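Local coordinates for Mlr3007 protein (PDB 3QQM) that probably catalyses the pyridoxal-phosphate-dependent transamination of leucine, isoleucine and valine with 2-oxoglutarate, as a class-IV aminotransferase, at residues A[22-27]-A[62-67]; A[33-38]-A[177-182]. One frame throughout, in Å; residues are numbered along the deposited sequence.

Contact 1 (A[22-27]-A[62-67]); sequences MRWQPG and DALDGA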
# COMPACT_ATOMS: atom_id res chain seq x y z
N MSE A 22 -0.86 8.37 4.19
CA MSE A 22 -0.55 9.41 3.24
C MSE A 22 0.64 10.29 3.62
O MSE A 22 1.04 10.35 4.79
CB MSE A 22 -1.78 10.33 3.14
CG MSE A 22 -3.11 9.59 2.92
SE MSE A 22 -4.65 10.76 2.94
CE MSE A 22 -4.56 11.43 4.76
N ARG A 23 1.15 11.01 2.62
CA ARG A 23 2.23 11.95 2.84
C ARG A 23 1.66 13.34 2.73
O ARG A 23 1.14 13.72 1.67
CB ARG A 23 3.31 11.82 1.79
CG ARG A 23 4.57 12.61 2.15
CD ARG A 23 5.48 12.90 0.95
NE ARG A 23 5.81 11.72 0.17
CZ ARG A 23 6.53 11.73 -0.96
NH1 ARG A 23 7.02 12.89 -1.44
NH2 ARG A 23 6.74 10.60 -1.62
N TRP A 24 1.70 14.08 3.82
CA TRP A 24 1.26 15.47 3.81
C TRP A 24 2.46 16.33 3.46
O TRP A 24 3.55 16.09 3.95
CB TRP A 24 0.77 15.89 5.18
CG TRP A 24 0.25 17.29 5.25
CD1 TRP A 24 -1.04 17.69 5.06
CD2 TRP A 24 0.98 18.47 5.59
NE1 TRP A 24 -1.15 19.03 5.29
CE2 TRP A 24 0.07 19.54 5.60
CE3 TRP A 24 2.31 18.71 5.92
CZ2 TRP A 24 0.45 20.85 5.90
CZ3 TRP A 24 2.68 20.02 6.22
CH2 TRP A 24 1.75 21.06 6.22
N GLN A 25 2.25 17.33 2.62
CA GLN A 25 3.32 18.21 2.22
C GLN A 25 2.88 19.65 2.41
O GLN A 25 1.72 19.96 2.17
CB GLN A 25 3.73 17.96 0.76
CG GLN A 25 4.41 16.62 0.56
CD GLN A 25 4.83 16.35 -0.89
OE1 GLN A 25 4.03 16.48 -1.81
NE2 GLN A 25 6.08 15.95 -1.07
N PRO A 26 3.80 20.52 2.86
CA PRO A 26 3.52 21.93 3.05
C PRO A 26 2.91 22.56 1.80
O PRO A 26 3.42 22.35 0.70
CB PRO A 26 4.90 22.55 3.33
CG PRO A 26 5.76 21.48 3.80
CD PRO A 26 5.17 20.17 3.28
N GLY A 27 1.82 23.29 1.98
CA GLY A 27 1.15 23.98 0.87
C GLY A 27 0.18 23.15 0.06
O GLY A 27 -0.98 23.54 -0.10
N ASP A 62 -6.94 18.59 12.62
CA ASP A 62 -6.28 18.65 13.95
C ASP A 62 -4.91 17.99 13.97
O ASP A 62 -4.00 18.50 14.59
CB ASP A 62 -7.13 18.02 15.03
CG ASP A 62 -8.38 18.83 15.35
OD1 ASP A 62 -8.56 19.94 14.77
OD2 ASP A 62 -9.18 18.34 16.19
N ALA A 63 -4.79 16.84 13.31
CA ALA A 63 -3.51 16.11 13.28
C ALA A 63 -2.40 16.89 12.57
O ALA A 63 -1.24 16.81 12.98
CB ALA A 63 -3.70 14.73 12.62
N LEU A 64 -2.77 17.66 11.56
CA LEU A 64 -1.80 18.43 10.78
C LEU A 64 -1.69 19.90 11.17
O LEU A 64 -0.94 20.65 10.57
CB LEU A 64 -2.09 18.28 9.29
CG LEU A 64 -1.61 16.94 8.70
CD1 LEU A 64 -0.06 16.84 8.83
CD2 LEU A 64 -2.26 15.72 9.35
N ASP A 65 -2.40 20.29 12.21
CA ASP A 65 -2.34 21.66 12.66
C ASP A 65 -0.89 22.04 13.07
O ASP A 65 -0.30 21.41 13.95
CB ASP A 65 -3.27 21.84 13.87
CG ASP A 65 -3.43 23.30 14.29
OD1 ASP A 65 -3.66 24.15 13.39
OD2 ASP A 65 -3.35 23.58 15.51
N GLY A 66 -0.31 23.03 12.40
CA GLY A 66 1.03 23.52 12.73
C GLY A 66 2.16 22.75 12.09
O GLY A 66 3.32 23.05 12.32
N ALA A 67 1.83 21.76 11.28
CA ALA A 67 2.85 20.97 10.63
C ALA A 67 3.71 21.90 9.74
O ALA A 67 3.19 22.69 8.97
CB ALA A 67 2.23 19.88 9.84

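Contact 2 (A[33-38]-A[177-182]); sequences FDRHLA and PGVLRA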
# COMPACT_ATOMS: atom_id res chain seq x y z
N PHE A 33 -4.50 13.02 -2.32
CA PHE A 33 -5.57 13.12 -1.34
C PHE A 33 -6.90 12.61 -1.85
O PHE A 33 -7.51 11.79 -1.21
CB PHE A 33 -5.69 14.57 -0.83
CG PHE A 33 -6.58 14.75 0.41
CD1 PHE A 33 -6.74 13.73 1.35
CD2 PHE A 33 -7.02 16.03 0.76
CE1 PHE A 33 -7.48 13.94 2.51
CE2 PHE A 33 -7.74 16.25 1.93
CZ PHE A 33 -7.97 15.21 2.80
N ASP A 34 -7.32 13.06 -3.01
CA ASP A 34 -8.61 12.62 -3.52
C ASP A 34 -8.63 11.10 -3.79
O ASP A 34 -9.62 10.45 -3.51
CB ASP A 34 -9.06 13.45 -4.73
CG ASP A 34 -8.07 13.46 -5.85
OD1 ASP A 34 -7.01 12.80 -5.73
OD2 ASP A 34 -8.35 14.15 -6.85
N ARG A 35 -7.55 10.55 -4.30
CA ARG A 35 -7.53 9.12 -4.50
C ARG A 35 -7.70 8.40 -3.16
O ARG A 35 -8.46 7.46 -3.09
CB ARG A 35 -6.27 8.66 -5.21
CG ARG A 35 -6.16 9.16 -6.68
CD ARG A 35 -5.02 8.48 -7.41
NE ARG A 35 -4.96 8.88 -8.80
CZ ARG A 35 -5.65 8.31 -9.80
NH1 ARG A 35 -6.51 7.33 -9.55
NH2 ARG A 35 -5.52 8.76 -11.05
N HIS A 36 -7.03 8.88 -2.09
CA HIS A 36 -7.14 8.25 -0.76
C HIS A 36 -8.55 8.28 -0.21
O HIS A 36 -9.03 7.28 0.31
CB HIS A 36 -6.18 8.88 0.26
CG HIS A 36 -4.74 8.53 0.03
ND1 HIS A 36 -4.21 7.29 0.34
CD2 HIS A 36 -3.72 9.25 -0.50
CE1 HIS A 36 -2.94 7.26 -0.00
NE2 HIS A 36 -2.61 8.44 -0.51
N LEU A 37 -9.21 9.43 -0.29
CA LEU A 37 -10.57 9.58 0.20
C LEU A 37 -11.55 8.77 -0.68
O LEU A 37 -12.48 8.17 -0.18
CB LEU A 37 -10.96 11.06 0.26
CG LEU A 37 -10.14 11.88 1.25
CD1 LEU A 37 -10.51 13.34 1.21
CD2 LEU A 37 -10.33 11.37 2.64
N ALA A 38 -11.31 8.74 -1.98
CA ALA A 38 -12.17 7.96 -2.87
C ALA A 38 -12.16 6.51 -2.40
O ALA A 38 -13.21 5.91 -2.24
CB ALA A 38 -11.72 8.05 -4.33
N PRO A 177 -5.67 -2.47 -4.45
CA PRO A 177 -5.50 -1.52 -5.51
C PRO A 177 -4.93 -0.28 -4.88
O PRO A 177 -5.67 0.56 -4.38
CB PRO A 177 -6.94 -1.29 -6.02
CG PRO A 177 -7.81 -1.59 -4.87
CD PRO A 177 -7.09 -2.74 -4.16
N GLY A 178 -3.61 -0.20 -4.84
CA GLY A 178 -2.93 0.94 -4.27
C GLY A 178 -3.21 2.24 -4.99
O GLY A 178 -3.52 2.27 -6.18
N VAL A 179 -3.09 3.32 -4.22
CA VAL A 179 -3.30 4.67 -4.69
C VAL A 179 -2.15 5.14 -5.62
O VAL A 179 -2.40 5.79 -6.61
CB VAL A 179 -3.50 5.60 -3.49
CG1 VAL A 179 -3.21 7.08 -3.83
CG2 VAL A 179 -4.92 5.38 -2.90
N LEU A 180 -0.90 4.85 -5.29
CA LEU A 180 0.17 5.20 -6.21
C LEU A 180 -0.09 4.36 -7.47
O LEU A 180 -0.10 4.88 -8.58
CB LEU A 180 1.54 4.87 -5.64
CG LEU A 180 2.71 5.03 -6.62
CD1 LEU A 180 2.90 6.51 -7.03
CD2 LEU A 180 4.02 4.46 -6.09
N ARG A 181 -0.37 3.08 -7.27
CA ARG A 181 -0.65 2.15 -8.36
C ARG A 181 -1.70 2.70 -9.27
O ARG A 181 -1.53 2.73 -10.48
CB ARG A 181 -1.13 0.81 -7.81
CG ARG A 181 -1.52 -0.23 -8.85
CD ARG A 181 -2.09 -1.46 -8.14
NE ARG A 181 -2.47 -2.53 -9.06
CZ ARG A 181 -3.64 -2.62 -9.67
NH1 ARG A 181 -4.57 -1.69 -9.49
NH2 ARG A 181 -3.87 -3.66 -10.48
N ALA A 182 -2.80 3.16 -8.69
CA ALA A 182 -3.88 3.73 -9.47
C ALA A 182 -3.41 4.95 -10.26
O ALA A 182 -3.79 5.14 -11.41
CB ALA A 182 -5.03 4.11 -8.55

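Contact 1 (A[22-27]-A[62-67])
A helix packed on an antiparallel sheet is the motif here: Trp-24, near the end of strand 17-25 in the four-stranded N-terminal sheet, receives Leu-64 and Ala-67, which bracket a type II turn at the C-terminal side of helix 53-64. Both aliphatic residues lie over the same face of the indole, one above each of its rings. Leu-64 places CD1 over the five-membered ring of Trp-24, 3.8 Å from its centroid and 19° off the normal, a CH-pi contact in which Leu-64 CD1 comes within 3.6 Å of Trp-24 CG. Ala-67 does the same with CB over the six-membered ring of Trp-24, 4.0 Å from that centroid and 26° off the normal. A broad, flat tryptophan suits the place because a single side chain can serve two neighbours. With CG anti to the backbone N, Trp-24 carries its indole out from the strand, beneath Leu-64 and Ala-67.

The two aliphatic groups are brought side by side by the turn, closed by the bond from Ala-67 N to Leu-64 O at 3.1 Å. Gly-66 sits at its third position, where a positive phi (85°) favours glycine. On the opposite face of the indole, Pro-26 N lies 3.5 Å above the Trp-24 ring plane, toward the rim. Phe-30 meets the indole edge-to-face. Met-71 and Thr-73 of strand 71-78 touch both Trp-24 and Leu-64. At the far end of the indole, Trp-24 CH2 approaches Ala-67 O to 3.5 Å.

Contact 2 (A[33-38]-A[177-182])
Ala-182 N donates to Gly-178 O at 2.8 Å, closing the first turn of helix 179-186 with Gly-178 as its N-cap, and this turn sets Val-179 and Ala-182 on the side that meets helix 33-47. Val-179 packs on His-36: Val-179 CG1 sits over one face of the imidazole, 3.9 Å from the His-36 ring centroid and 21° off the normal, while the two side chains cross at about a right angle. Val-179 CG1, anti to the backbone N (chi1 159°), is shared with Arg-35 CB, 3.7 Å away. The second branch, Val-179 CG2, comes to 3.8 Å from His-36 ND1, and it is the branching at CB that lets valine make both approaches. Both ring nitrogens of His-36 are occupied, ND1 with Glu-20 OE1 and NE2 with Ser-211 OG, which fixes the rotation of the ring.

This helix start is the phosphate-binding end of the cofactor site in the class-IV aminotransferase fold: Val-179 N bonds OP1 of the lysine-bound pyridoxal phosphate at position 118, and Leu-180 N bonds OP2 weakly. The helix dipole would probably favour the anion there.

Further along, Arg-35 runs extended from CG to NE beside the helix, Arg-35 CD passing 3.8 Å from Val-179 O, and one face of its guanidinium has Ala-182 O 3.7 Å above the Arg-35 plane. Arg-35 NH1 touches Ala-182 CB at 3.7 Å, where a small side chain lets the arginine pass close, and NH2 forms a salt bridge with Asp-186. An alanine in place of Arg-35 would probably leave Asp-186 without this charge partner and take away the guanidinium that lies against Ala-182.

How the contacts relate
From the N terminus, strand 17-25 carries the first half of contact 1, and helix 33-47 then opens contact 2. Contact 1 closes next, when residues 62-67 come back to the strand after a loop of 34 mostly helical residues. Contact 2 closes much later, when residues 177-182 return after 138 residues that include strands of both main sheets, so the two loops cross. Contact 1 holds the N-terminal sheet to its helix at the surface; contact 2 joins helix 33-47 to the cofactor-binding helix nearer the chain centre. Their centres are about 18 Å apart, yet selenomethionine Met-22 CG packs 3.5 Å from His-36 CG, linking strand 17-25 to helix 33-47.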